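Local coordinates for protein transcriptional regulator, MarR family (Listeria monocytogenes str. 4b, PDB 2QWW) that probably binds DNA as a dimer and represses transcription, as many winged-helix regulators of the multiple antibiotic-resistance (MarR) family do, at residues I56-L61 / M97-K102; L44-V49 / K63-T68; R24-Y29 / A118-A123; L82-K87 / S104-D109. All blocks are in the same frame, centred on the assembly; numbering follows the deposited sequence.

Contact 1. Residues I56-L61 / M97-K102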
loop_
_atom_site.group_PDB
_atom_site.type_symbol
_atom_site.label_atom_id
_atom_site.label_comp_id
_atom_site.label_asym_id
_atom_site.label_seq_id
_atom_site.Cartn_x
_atom_site.Cartn_y
_atom_site.Cartn_z
ATOM N N ILE A 56 -18.264 1.354 13.890
ATOM C CA ILE A 56 -18.353 0.735 12.564
ATOM C C ILE A 56 -18.882 -0.690 12.717
ATOM O O ILE A 56 -18.676 -1.313 13.757
ATOM C CB ILE A 56 -16.994 0.733 11.807
ATOM C CG1 ILE A 56 -17.182 0.283 10.355
ATOM C CG2 ILE A 56 -15.938 -0.140 12.510
ATOM C CD1 ILE A 56 -15.944 0.350 9.530
ATOM N N SER A 57 -19.579 -1.190 11.695
ATOM C CA SER A 57 -20.122 -2.538 11.733
ATOM C C SER A 57 -19.134 -3.524 11.131
ATOM O O SER A 57 -18.349 -3.173 10.242
ATOM C CB SER A 57 -21.440 -2.618 10.974
ATOM O OG SER A 57 -21.236 -2.554 9.567
ATOM N N VAL A 58 -19.200 -4.763 11.592
ATOM C CA VAL A 58 -18.330 -5.806 11.060
ATOM C C VAL A 58 -18.600 -5.949 9.560
ATOM O O VAL A 58 -17.672 -6.125 8.792
ATOM C CB VAL A 58 -18.487 -7.153 11.822
ATOM C CG1 VAL A 58 -17.680 -8.248 11.164
ATOM C CG2 VAL A 58 -18.044 -7.016 13.272
ATOM N N ALA A 59 -19.867 -5.841 9.154
ATOM C CA ALA A 59 -20.266 -5.890 7.744
ATOM C C ALA A 59 -19.534 -4.857 6.906
ATOM O O ALA A 59 -19.084 -5.158 5.808
ATOM C CB ALA A 59 -21.759 -5.654 7.612
ATOM N N ASP A 60 -19.423 -3.638 7.422
ATOM C CA ASP A 60 -18.746 -2.550 6.708
ATOM C C ASP A 60 -17.241 -2.581 6.883
ATOM O O ASP A 60 -16.498 -2.077 6.039
ATOM C CB ASP A 60 -19.292 -1.207 7.167
ATOM C CG ASP A 60 -20.753 -1.033 6.799
ATOM O OD1 ASP A 60 -21.126 -1.471 5.697
ATOM O OD2 ASP A 60 -21.521 -0.472 7.600
ATOM N N LEU A 61 -16.791 -3.186 7.974
ATOM C CA LEU A 61 -15.370 -3.311 8.257
ATOM C C LEU A 61 -14.737 -4.213 7.200
ATOM O O LEU A 61 -13.714 -3.863 6.611
ATOM C CB LEU A 61 -15.183 -3.831 9.686
ATOM C CG LEU A 61 -13.774 -4.011 10.259
ATOM C CD1 LEU A 61 -12.910 -2.781 10.071
ATOM C CD2 LEU A 61 -13.899 -4.360 11.725
HETATM N N MSE A 97 -22.192 -9.995 11.353
HETATM C CA MSE A 97 -21.906 -8.893 10.440
HETATM C C MSE A 97 -22.528 -7.591 10.964
HETATM O O MSE A 97 -22.069 -6.501 10.620
HETATM C CB MSE A 97 -22.433 -9.190 9.025
HETATM C CG MSE A 97 -21.675 -10.252 8.212
HETATM SE SE MSE A 97 -19.722 -9.933 7.990
HETATM C CE MSE A 97 -19.075 -10.885 9.625
ATOM N N ASP A 98 -23.569 -7.716 11.790
ATOM C CA ASP A 98 -24.274 -6.564 12.383
ATOM C C ASP A 98 -23.609 -6.052 13.662
ATOM O O ASP A 98 -24.055 -5.067 14.251
ATOM C CB ASP A 98 -25.737 -6.929 12.686
ATOM C CG ASP A 98 -26.532 -7.269 11.432
ATOM N N LEU A 99 -22.558 -6.730 14.100
ATOM C CA LEU A 99 -21.815 -6.341 15.290
ATOM C C LEU A 99 -21.083 -5.009 15.065
ATOM O O LEU A 99 -20.489 -4.801 14.008
ATOM C CB LEU A 99 -20.819 -7.452 15.614
ATOM C CG LEU A 99 -19.896 -7.291 16.816
ATOM C CD1 LEU A 99 -20.697 -7.242 18.106
ATOM C CD2 LEU A 99 -18.912 -8.442 16.825
ATOM N N THR A 100 -21.150 -4.105 16.042
ATOM C CA THR A 100 -20.477 -2.808 15.957
ATOM C C THR A 100 -19.366 -2.728 16.995
ATOM O O THR A 100 -19.514 -3.224 18.107
ATOM C CB THR A 100 -21.444 -1.649 16.153
ATOM O OG1 THR A 100 -22.119 -1.807 17.407
ATOM C CG2 THR A 100 -22.458 -1.618 15.044
ATOM N N LEU A 101 -18.296 -2.022 16.654
ATOM C CA LEU A 101 -17.086 -2.021 17.460
ATOM C C LEU A 101 -16.433 -0.672 17.692
ATOM O O LEU A 101 -16.487 0.204 16.828
ATOM C CB LEU A 101 -16.034 -2.853 16.696
ATOM C CG LEU A 101 -16.402 -4.261 16.209
ATOM C CD1 LEU A 101 -15.367 -4.781 15.248
ATOM C CD2 LEU A 101 -16.575 -5.213 17.384
ATOM N N LYS A 102 -15.775 -0.536 18.847
ATOM C CA LYS A 102 -14.885 0.600 19.113
ATOM C C LYS A 102 -13.604 0.019 19.716
ATOM O O LYS A 102 -13.614 -1.098 20.228
ATOM C CB LYS A 102 -15.506 1.659 20.034
ATOM C CG LYS A 102 -15.614 1.329 21.503
ATOM C CD LYS A 102 -16.172 2.532 22.244
ATOM C CE LYS A 102 -16.376 2.295 23.741
ATOM N NZ LYS A 102 -15.134 2.449 24.559
#
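Val58 and Leu99 meet twice: Val58 N donates to Leu99 O at 2.7 Å, nearly in line with the carbonyl bond, and Val58 CG2 rests on Leu99 CB at 3.7 Å. The other methyl, CG1, stands anti to the backbone N (chi1 174°) and presses on CE of the selenomethionine Met97 at 3.4 Å, tighter than carbon atoms usually pack. A beta-branched residue suits the place, since each methyl serves a different neighbour. One residue on, Ala59 N reaches Met97 O at 2.7 Å in the carbonyl plane, on a lone pair, and Ala59 CB lies against Met97 CB and the same oxygen, a place that suits a small side chain. Toward the sheet, Leu101 N donates to Ile56 O (3.0 Å), while Leu61 and Leu101 cross at about a right angle, CD2 of Leu61 3.8 Å from CD1 of Leu101.

Behind this shell, Ser57 is the N-cap of the helix that follows, its OG accepting from Asp60 N at 3.0 Å; Ser57 also faces Thr100 as a non-hydrogen-bonded antiparallel pair. The short, weakly bonded strand 56-57 lies at one edge of the small winged-helix sheet, whose central strand, 100-103, pairs on its other side with 85-87. Ile56 and Leu61 pack on helix 41-52, and Leu101 reaches both that helix and helix 69-81.

Contact 2. Residues L44-V49 / K63-T68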
loop_
_atom_site.group_PDB
_atom_site.type_symbol
_atom_site.label_atom_id
_atom_site.label_comp_id
_atom_site.label_asym_id
_atom_site.label_seq_id
_atom_site.Cartn_x
_atom_site.Cartn_y
_atom_site.Cartn_z
ATOM N N LEU A 44 -3.558 -4.700 12.258
ATOM C CA LEU A 44 -3.378 -3.251 12.400
ATOM C C LEU A 44 -4.240 -2.462 11.440
ATOM O O LEU A 44 -4.739 -1.422 11.805
ATOM C CB LEU A 44 -1.927 -2.858 12.190
ATOM C CG LEU A 44 -1.001 -3.248 13.313
ATOM C CD1 LEU A 44 0.420 -3.097 12.850
ATOM C CD2 LEU A 44 -1.288 -2.403 14.555
ATOM N N ALA A 45 -4.426 -2.951 10.221
ATOM C CA ALA A 45 -5.300 -2.267 9.279
ATOM C C ALA A 45 -6.707 -2.159 9.871
ATOM O O ALA A 45 -7.343 -1.101 9.815
ATOM C CB ALA A 45 -5.333 -3.002 7.961
HETATM N N MSE A 46 -7.178 -3.256 10.462
HETATM C CA MSE A 46 -8.493 -3.312 11.122
HETATM C C MSE A 46 -8.559 -2.340 12.285
HETATM O O MSE A 46 -9.518 -1.578 12.410
HETATM C CB MSE A 46 -8.754 -4.738 11.604
HETATM C CG MSE A 46 -10.078 -4.981 12.363
HETATM SE SE MSE A 46 -10.590 -6.909 12.564
HETATM C CE MSE A 46 -10.760 -7.347 10.754
ATOM N N ILE A 47 -7.533 -2.376 13.132
ATOM C CA ILE A 47 -7.440 -1.502 14.303
ATOM C C ILE A 47 -7.553 -0.051 13.878
ATOM O O ILE A 47 -8.277 0.714 14.490
ATOM C CB ILE A 47 -6.100 -1.680 15.051
ATOM C CG1 ILE A 47 -6.007 -3.060 15.700
ATOM C CG2 ILE A 47 -5.931 -0.617 16.139
ATOM C CD1 ILE A 47 -6.790 -3.230 16.967
ATOM N N ASN A 48 -6.853 0.296 12.803
ATOM C CA ASN A 48 -6.828 1.652 12.280
ATOM C C ASN A 48 -8.168 2.124 11.696
ATOM O O ASN A 48 -8.555 3.278 11.896
ATOM C CB ASN A 48 -5.674 1.795 11.284
ATOM C CG ASN A 48 -4.294 1.687 11.969
ATOM O OD1 ASN A 48 -4.122 2.124 13.112
ATOM N ND2 ASN A 48 -3.311 1.111 11.262
ATOM N N VAL A 49 -8.871 1.234 11.011
ATOM C CA VAL A 49 -10.206 1.528 10.516
ATOM C C VAL A 49 -11.133 1.769 11.700
ATOM O O VAL A 49 -11.881 2.732 11.717
ATOM C CB VAL A 49 -10.777 0.377 9.691
ATOM C CG1 VAL A 49 -12.261 0.578 9.422
ATOM C CG2 VAL A 49 -10.001 0.202 8.360
ATOM N N LYS A 63 -15.848 -4.913 4.152
ATOM C CA LYS A 63 -15.925 -4.237 2.850
ATOM C C LYS A 63 -14.860 -3.170 2.702
ATOM O O LYS A 63 -14.341 -2.961 1.609
ATOM C CB LYS A 63 -17.320 -3.622 2.617
ATOM N N ARG A 64 -14.524 -2.497 3.793
ATOM C CA ARG A 64 -13.483 -1.475 3.732
ATOM C C ARG A 64 -12.084 -2.104 3.656
ATOM O O ARG A 64 -11.192 -1.572 2.987
ATOM C CB ARG A 64 -13.566 -0.520 4.918
ATOM C CG ARG A 64 -12.792 0.747 4.647
ATOM C CD ARG A 64 -12.762 1.698 5.793
ATOM N NE ARG A 64 -13.968 2.492 6.011
ATOM C CZ ARG A 64 -14.071 3.389 6.991
ATOM N NH1 ARG A 64 -13.061 3.598 7.822
ATOM N NH2 ARG A 64 -15.173 4.091 7.156
ATOM N N LEU A 65 -11.889 -3.222 4.348
ATOM C CA LEU A 65 -10.611 -3.937 4.321
ATOM C C LEU A 65 -10.513 -4.821 3.076
ATOM O O LEU A 65 -9.438 -5.303 2.741
ATOM C CB LEU A 65 -10.469 -4.800 5.570
ATOM C CG LEU A 65 -10.454 -4.067 6.922
ATOM C CD1 LEU A 65 -10.568 -5.051 8.056
ATOM C CD2 LEU A 65 -9.227 -3.215 7.071
ATOM N N ILE A 66 -11.643 -5.040 2.408
ATOM C CA ILE A 66 -11.705 -5.859 1.204
ATOM C C ILE A 66 -11.179 -7.246 1.572
ATOM O O ILE A 66 -10.199 -7.733 1.003
ATOM C CB ILE A 66 -10.935 -5.219 0.013
ATOM C CG1 ILE A 66 -11.259 -3.726 -0.099
ATOM C CG2 ILE A 66 -11.283 -5.930 -1.309
ATOM C CD1 ILE A 66 -10.566 -3.040 -1.243
ATOM N N ILE A 67 -11.842 -7.852 2.554
ATOM C CA ILE A 67 -11.497 -9.178 3.049
ATOM C C ILE A 67 -12.763 -10.008 3.105
ATOM O O ILE A 67 -13.869 -9.478 2.994
ATOM C CB ILE A 67 -10.850 -9.143 4.462
ATOM C CG1 ILE A 67 -11.783 -8.478 5.485
ATOM C CG2 ILE A 67 -9.517 -8.417 4.417
ATOM C CD1 ILE A 67 -11.212 -8.379 6.887
ATOM N N THR A 68 -12.583 -11.309 3.307
ATOM C CA THR A 68 -13.679 -12.253 3.396
ATOM C C THR A 68 -14.503 -11.938 4.638
ATOM O O THR A 68 -14.024 -11.272 5.551
ATOM C CB THR A 68 -13.126 -13.681 3.585
ATOM O OG1 THR A 68 -11.750 -13.731 3.187
ATOM C CG2 THR A 68 -13.958 -14.700 2.825
#
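Leu65 turns its two methyls to different residues of helix 41-52. CD1 meets CE of the selenomethionine Met46 at 3.5 Å, the two side chains crossing at about a right angle, whereas CD2 lies 3.7 Å from Val49 CG2 and 4.0 Å from Ala45 CB. Met46 runs nearly straight until its last torsion, where chi3 of -62° swings CE aside; there it also meets Ile67 CD1 (4.0 Å), again at roughly a right angle. A long, flexible side chain is apt here, because it bridges residues on both sides of the helix end.

Helix 58-65 and the following helix 69-81 form the helix-turn-helix of the MarR fold. Ile66, with positive phi, takes the chain out of the first helix, and Thr68 is the N-cap residue of the second, which in this family is the DNA-recognition helix. Met46 touches that helix too, at Asn75, Val76 and Leu79.

At the exposed margin, Arg64 and Val49 slide past each other in opposite directions. Val49 CG1 lies 3.8 Å from Arg64 CD and 3.5 Å from NH1, approaching the guanidinium obliquely. Arginine can thus lay both its chain and its charged end against the valine, and NH1 is also hydrogen-bonded to Thr53 OG1.

Contact 3. Residues R24-Y29 / A118-A123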
loop_
_atom_site.group_PDB
_atom_site.type_symbol
_atom_site.label_atom_id
_atom_site.label_comp_id
_atom_site.label_asym_id
_atom_site.label_seq_id
_atom_site.Cartn_x
_atom_site.Cartn_y
_atom_site.Cartn_z
ATOM N N ARG A 24 8.171 0.780 -0.999
ATOM C CA ARG A 24 8.579 -0.605 -0.821
ATOM C C ARG A 24 9.444 -0.749 0.446
ATOM O O ARG A 24 9.270 -1.687 1.220
ATOM C CB ARG A 24 9.320 -1.099 -2.077
ATOM C CG ARG A 24 9.763 -2.557 -2.022
ATOM C CD ARG A 24 10.531 -3.019 -3.254
ATOM N NE ARG A 24 11.503 -2.039 -3.753
ATOM C CZ ARG A 24 12.674 -1.740 -3.186
ATOM N NH1 ARG A 24 13.068 -2.311 -2.043
ATOM N NH2 ARG A 24 13.458 -0.833 -3.768
ATOM N N ILE A 25 10.349 0.205 0.671
ATOM C CA ILE A 25 11.211 0.209 1.858
ATOM C C ILE A 25 10.410 0.528 3.105
ATOM O O ILE A 25 10.659 -0.033 4.169
ATOM C CB ILE A 25 12.360 1.231 1.704
ATOM C CG1 ILE A 25 13.341 0.726 0.640
ATOM C CG2 ILE A 25 13.073 1.489 3.047
ATOM C CD1 ILE A 25 14.302 1.772 0.160
ATOM N N SER A 26 9.470 1.452 2.977
ATOM C CA SER A 26 8.632 1.820 4.096
ATOM C C SER A 26 7.774 0.629 4.525
ATOM O O SER A 26 7.490 0.471 5.698
ATOM C CB SER A 26 7.746 3.014 3.748
ATOM O OG SER A 26 8.525 4.151 3.427
ATOM N N ALA A 27 7.358 -0.200 3.571
ATOM C CA ALA A 27 6.549 -1.371 3.894
ATOM C C ALA A 27 7.306 -2.361 4.795
ATOM O O ALA A 27 6.733 -2.926 5.724
ATOM C CB ALA A 27 6.072 -2.050 2.616
ATOM N N GLY A 28 8.589 -2.557 4.522
ATOM C CA GLY A 28 9.428 -3.450 5.326
ATOM C C GLY A 28 9.541 -2.979 6.764
ATOM O O GLY A 28 9.520 -3.801 7.681
ATOM N N TYR A 29 9.677 -1.667 6.961
ATOM C CA TYR A 29 9.726 -1.083 8.303
ATOM C C TYR A 29 8.377 -1.149 8.992
ATOM O O TYR A 29 8.319 -1.158 10.218
ATOM C CB TYR A 29 10.189 0.380 8.290
ATOM C CG TYR A 29 11.659 0.558 8.041
ATOM C CD1 TYR A 29 12.588 0.171 9.002
ATOM C CD2 TYR A 29 12.131 1.121 6.859
ATOM C CE1 TYR A 29 13.934 0.317 8.790
ATOM C CE2 TYR A 29 13.493 1.276 6.639
ATOM C CZ TYR A 29 14.386 0.878 7.616
ATOM O OH TYR A 29 15.746 1.012 7.435
ATOM N N ALA A 118 8.148 3.872 14.812
ATOM C CA ALA A 118 9.471 4.170 15.391
ATOM C C ALA A 118 10.655 3.639 14.604
ATOM O O ALA A 118 11.731 4.228 14.653
ATOM C CB ALA A 118 9.549 3.694 16.830
ATOM N N PHE A 119 10.464 2.543 13.876
ATOM C CA PHE A 119 11.518 1.991 13.030
ATOM C C PHE A 119 11.729 2.799 11.733
ATOM O O PHE A 119 12.828 2.776 11.149
ATOM C CB PHE A 119 11.212 0.531 12.662
ATOM C CG PHE A 119 11.151 -0.390 13.846
ATOM C CD1 PHE A 119 12.280 -1.062 14.274
ATOM C CD2 PHE A 119 9.966 -0.575 14.541
ATOM C CE1 PHE A 119 12.226 -1.914 15.372
ATOM C CE2 PHE A 119 9.907 -1.417 15.641
ATOM C CZ PHE A 119 11.032 -2.086 16.055
HETATM N N MSE A 120 10.674 3.465 11.263
HETATM C CA MSE A 120 10.746 4.291 10.057
HETATM C C MSE A 120 11.416 5.597 10.425
HETATM O O MSE A 120 12.205 6.138 9.660
HETATM C CB MSE A 120 9.335 4.589 9.526
HETATM C CG MSE A 120 9.296 5.331 8.213
HETATM SE SE MSE A 120 10.031 4.230 6.839
HETATM C CE MSE A 120 10.619 5.427 5.657
ATOM N N TYR A 121 11.058 6.117 11.589
ATOM C CA TYR A 121 11.654 7.334 12.095
ATOM C C TYR A 121 13.156 7.205 12.294
ATOM O O TYR A 121 13.896 8.061 11.799
ATOM C CB TYR A 121 10.989 7.780 13.388
ATOM C CG TYR A 121 9.730 8.572 13.165
ATOM C CD1 TYR A 121 8.545 7.950 12.813
ATOM C CD2 TYR A 121 9.718 9.952 13.326
ATOM C CE1 TYR A 121 7.387 8.670 12.612
ATOM C CE2 TYR A 121 8.556 10.683 13.136
ATOM C CZ TYR A 121 7.398 10.034 12.780
ATOM O OH TYR A 121 6.239 10.732 12.572
ATOM N N LYS A 122 13.611 6.160 12.993
ATOM C CA LYS A 122 15.049 5.954 13.192
ATOM C C LYS A 122 15.758 5.879 11.846
ATOM O O LYS A 122 16.799 6.488 11.661
ATOM C CB LYS A 122 15.343 4.700 14.017
ATOM N N ALA A 123 15.180 5.130 10.913
ATOM C CA ALA A 123 15.710 5.023 9.555
ATOM C C ALA A 123 15.838 6.374 8.836
ATOM O O ALA A 123 16.820 6.610 8.136
ATOM C CB ALA A 123 14.855 4.098 8.747
#
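Tyr29 of helix 8-37 reaches toward helix 118-128 and touches three of its residues in turn. The CB atom already lies near the selenium of Met120, a selenomethionine, at 4.1 Å. From there CG is anti to the carbonyl carbon (chi1 -74°), and the ring divides its neighbours: CD2 stays by Met120 SE at 3.8 Å, while CD1 comes to 3.4 Å from Phe119 O and 3.9 Å from Phe119 CB. At the far end CZ rests on Ala123 CB at 3.4 Å, and OH is 3.5 Å from the same methyl. Phe119 O, Met120 SE and Ala123 CB all approach the ring obliquely. Alanine suits its place, since a single methyl lets the tyrosine tip settle against the helix.

Met120 continues past the ring to Ser26, its CE 3.3 Å from OG. That hydroxyl is hydrogen-bonded to Ile22 O one turn earlier, which lets a polar group sit beside a methyl. Met120 also packs on Leu16 of the second subunit, and Tyr121 OH is hydrogen-bonded to Ser13 of that subunit.

The selenium stands 52° off the ring normal, an oblique Met-aromatic contact between segments 24-29 and 118-123, whose N-to-C directions differ by 129°, in the helical region that in MarR proteins forms the dimer interface.

Contact 4. Residues L82-K87 / S104-D109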
loop_
_atom_site.group_PDB
_atom_site.type_symbol
_atom_site.label_atom_id
_atom_site.label_comp_id
_atom_site.label_asym_id
_atom_site.label_seq_id
_atom_site.Cartn_x
_atom_site.Cartn_y
_atom_site.Cartn_z
ATOM N N LEU A 82 -7.720 -10.281 22.589
ATOM C CA LEU A 82 -6.564 -9.481 23.023
ATOM C C LEU A 82 -6.892 -8.169 23.752
ATOM O O LEU A 82 -5.983 -7.408 24.082
ATOM C CB LEU A 82 -5.696 -9.139 21.813
ATOM C CG LEU A 82 -5.074 -10.328 21.085
ATOM C CD1 LEU A 82 -4.357 -9.831 19.869
ATOM C CD2 LEU A 82 -4.125 -11.093 22.017
ATOM N N GLY A 83 -8.182 -7.890 23.974
ATOM C CA GLY A 83 -8.629 -6.674 24.662
ATOM C C GLY A 83 -8.480 -5.384 23.879
ATOM O O GLY A 83 -8.588 -4.310 24.442
ATOM N N LEU A 84 -8.289 -5.468 22.570
ATOM C CA LEU A 84 -8.068 -4.281 21.769
ATOM C C LEU A 84 -9.338 -3.626 21.221
ATOM O O LEU A 84 -9.313 -2.465 20.833
ATOM C CB LEU A 84 -7.110 -4.619 20.639
ATOM C CG LEU A 84 -5.804 -5.267 21.117
ATOM C CD1 LEU A 84 -4.973 -5.544 19.929
ATOM C CD2 LEU A 84 -5.068 -4.381 22.116
ATOM N N VAL A 85 -10.432 -4.365 21.141
ATOM C CA VAL A 85 -11.687 -3.801 20.659
ATOM C C VAL A 85 -12.752 -4.214 21.619
ATOM O O VAL A 85 -12.624 -5.248 22.269
ATOM C CB VAL A 85 -12.097 -4.283 19.247
ATOM C CG1 VAL A 85 -10.973 -4.090 18.257
ATOM C CG2 VAL A 85 -12.528 -5.713 19.252
ATOM N N VAL A 86 -13.813 -3.425 21.684
ATOM C CA VAL A 86 -14.937 -3.746 22.545
ATOM C C VAL A 86 -16.216 -3.735 21.723
ATOM O O VAL A 86 -16.398 -2.869 20.870
ATOM C CB VAL A 86 -15.029 -2.771 23.722
ATOM C CG1 VAL A 86 -13.688 -2.690 24.409
ATOM C CG2 VAL A 86 -15.431 -1.400 23.279
ATOM N N LYS A 87 -17.094 -4.698 21.973
ATOM C CA LYS A 87 -18.369 -4.784 21.262
ATOM C C LYS A 87 -19.278 -3.705 21.849
ATOM O O LYS A 87 -19.258 -3.470 23.063
ATOM C CB LYS A 87 -19.020 -6.155 21.472
ATOM C CG LYS A 87 -18.164 -7.338 21.098
ATOM C CD LYS A 87 -18.720 -8.654 21.636
ATOM C CE LYS A 87 -19.910 -9.158 20.843
ATOM N NZ LYS A 87 -20.428 -10.469 21.364
ATOM N N SER A 104 -10.556 -0.322 22.437
ATOM C CA SER A 104 -10.348 -0.139 23.863
ATOM C C SER A 104 -9.203 0.859 23.912
ATOM O O SER A 104 -8.692 1.277 22.857
ATOM C CB SER A 104 -9.917 -1.443 24.514
ATOM O OG SER A 104 -8.700 -1.869 23.920
ATOM N N LYS A 105 -8.795 1.215 25.123
ATOM C CA LYS A 105 -7.689 2.143 25.340
ATOM C C LYS A 105 -6.393 1.562 24.758
ATOM O O LYS A 105 -5.678 2.240 23.994
ATOM C CB LYS A 105 -7.552 2.425 26.845
ATOM C CG LYS A 105 -6.588 3.554 27.232
ATOM C CD LYS A 105 -7.046 4.916 26.704
ATOM N N LYS A 106 -6.123 0.299 25.091
ATOM C CA LYS A 106 -4.944 -0.395 24.603
ATOM C C LYS A 106 -4.974 -0.487 23.096
ATOM O O LYS A 106 -3.931 -0.422 22.459
ATOM C CB LYS A 106 -4.843 -1.800 25.187
ATOM C CG LYS A 106 -3.493 -2.486 24.932
ATOM C CD LYS A 106 -2.311 -1.583 25.370
ATOM C CE LYS A 106 -1.015 -2.356 25.555
ATOM N NZ LYS A 106 -1.029 -3.208 26.790
ATOM N N GLY A 107 -6.162 -0.659 22.525
ATOM C CA GLY A 107 -6.304 -0.622 21.066
ATOM C C GLY A 107 -5.856 0.732 20.521
ATOM O O GLY A 107 -5.162 0.799 19.505
ATOM N N GLU A 108 -6.258 1.815 21.193
ATOM C CA GLU A 108 -5.902 3.176 20.754
ATOM C C GLU A 108 -4.377 3.362 20.803
ATOM O O GLU A 108 -3.763 3.836 19.842
ATOM C CB GLU A 108 -6.632 4.244 21.614
ATOM C CG GLU A 108 -8.163 4.298 21.412
ATOM C CD GLU A 108 -8.910 5.217 22.399
ATOM O OE1 GLU A 108 -8.253 5.880 23.236
ATOM O OE2 GLU A 108 -10.167 5.270 22.338
ATOM N N ASP A 109 -3.777 2.921 21.909
ATOM C CA ASP A 109 -2.332 3.011 22.140
ATOM C C ASP A 109 -1.509 2.360 21.034
ATOM O O ASP A 109 -0.567 2.981 20.541
ATOM C CB ASP A 109 -1.966 2.377 23.478
ATOM C CG ASP A 109 -2.596 3.098 24.669
ATOM O OD1 ASP A 109 -3.124 4.218 24.478
ATOM O OD2 ASP A 109 -2.570 2.541 25.796
#
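Ser104 brings both its hydroxyl and its backbone N to the turn at Gly83 and Leu84, and there the contact is tight. Ser104 N donates to Leu84 O at 3.0 Å with an almost straight N-H...O angle of 167°, although the donor stands 56° above the carbonyl plane. Ser104 OG lies between the backbone N and the carbonyl carbon (chi1 60°) and donates to Gly83 O; the modelled length of 2.5 Å is very short, so its exact value is doubtful. The same hydroxyl oxygen accepts from Gly107 N at 3.1 Å, capping the helix that starts just after it. A serine suits this place because one hydroxyl can give to the turn and receive from the helix.

The contact lies where the wing hairpin of the winged-helix fold joins its helices. Gly83, with positive phi, closes helix 69-81 in a Schellman motif, a conformation that glycine adopts easily; strand 85-87 then opens the wing hairpin, and strand 100-103 returns from it into helix 105-115. Gly107 has no side chain, so its CA can come to 3.5 Å from Leu84 O in a CA-H...O contact.

Beyond these bonds the contact rests on a few carbon contacts at ordinary distances. Val86 CG1 lies 4.0 Å from Ser104 CB. Leu84 CD2 meets Lys106 CG at 3.7 Å; on this exposed side the lysine lends its aliphatic part while the end of its chain leads away from the turn. Leu84, by contrast, is buried, and its side chain also touches Ile47 of helix 41-52, Leu79 of helix 69-81 and Leu39.

How the contacts relate
Contacts 1, 2 and 4 belong to one winged-helix unit, with centres 11 to 15 Å apart. Contacts 1 and 2 share helix 58-65 and touch through Leu61 CD1 and Val49 CG1 at 3.5 Å. Contacts 1 and 4 meet in the sheet, where Lys102 O and Val86 N, 2.8 Å apart, are probably hydrogen-bonded. Contact 2 touches contact 4 at Ile47 CD1 and Leu84 CB (3.9 Å). Contact 3 stands apart: its centre is about 31 Å from that of contact 1, and along the chain it encloses contacts 1, 2 and 4. Contacts 2 and 3 both reach the second subunit, so the probable DNA-binding unit and the helical region each meet the partner.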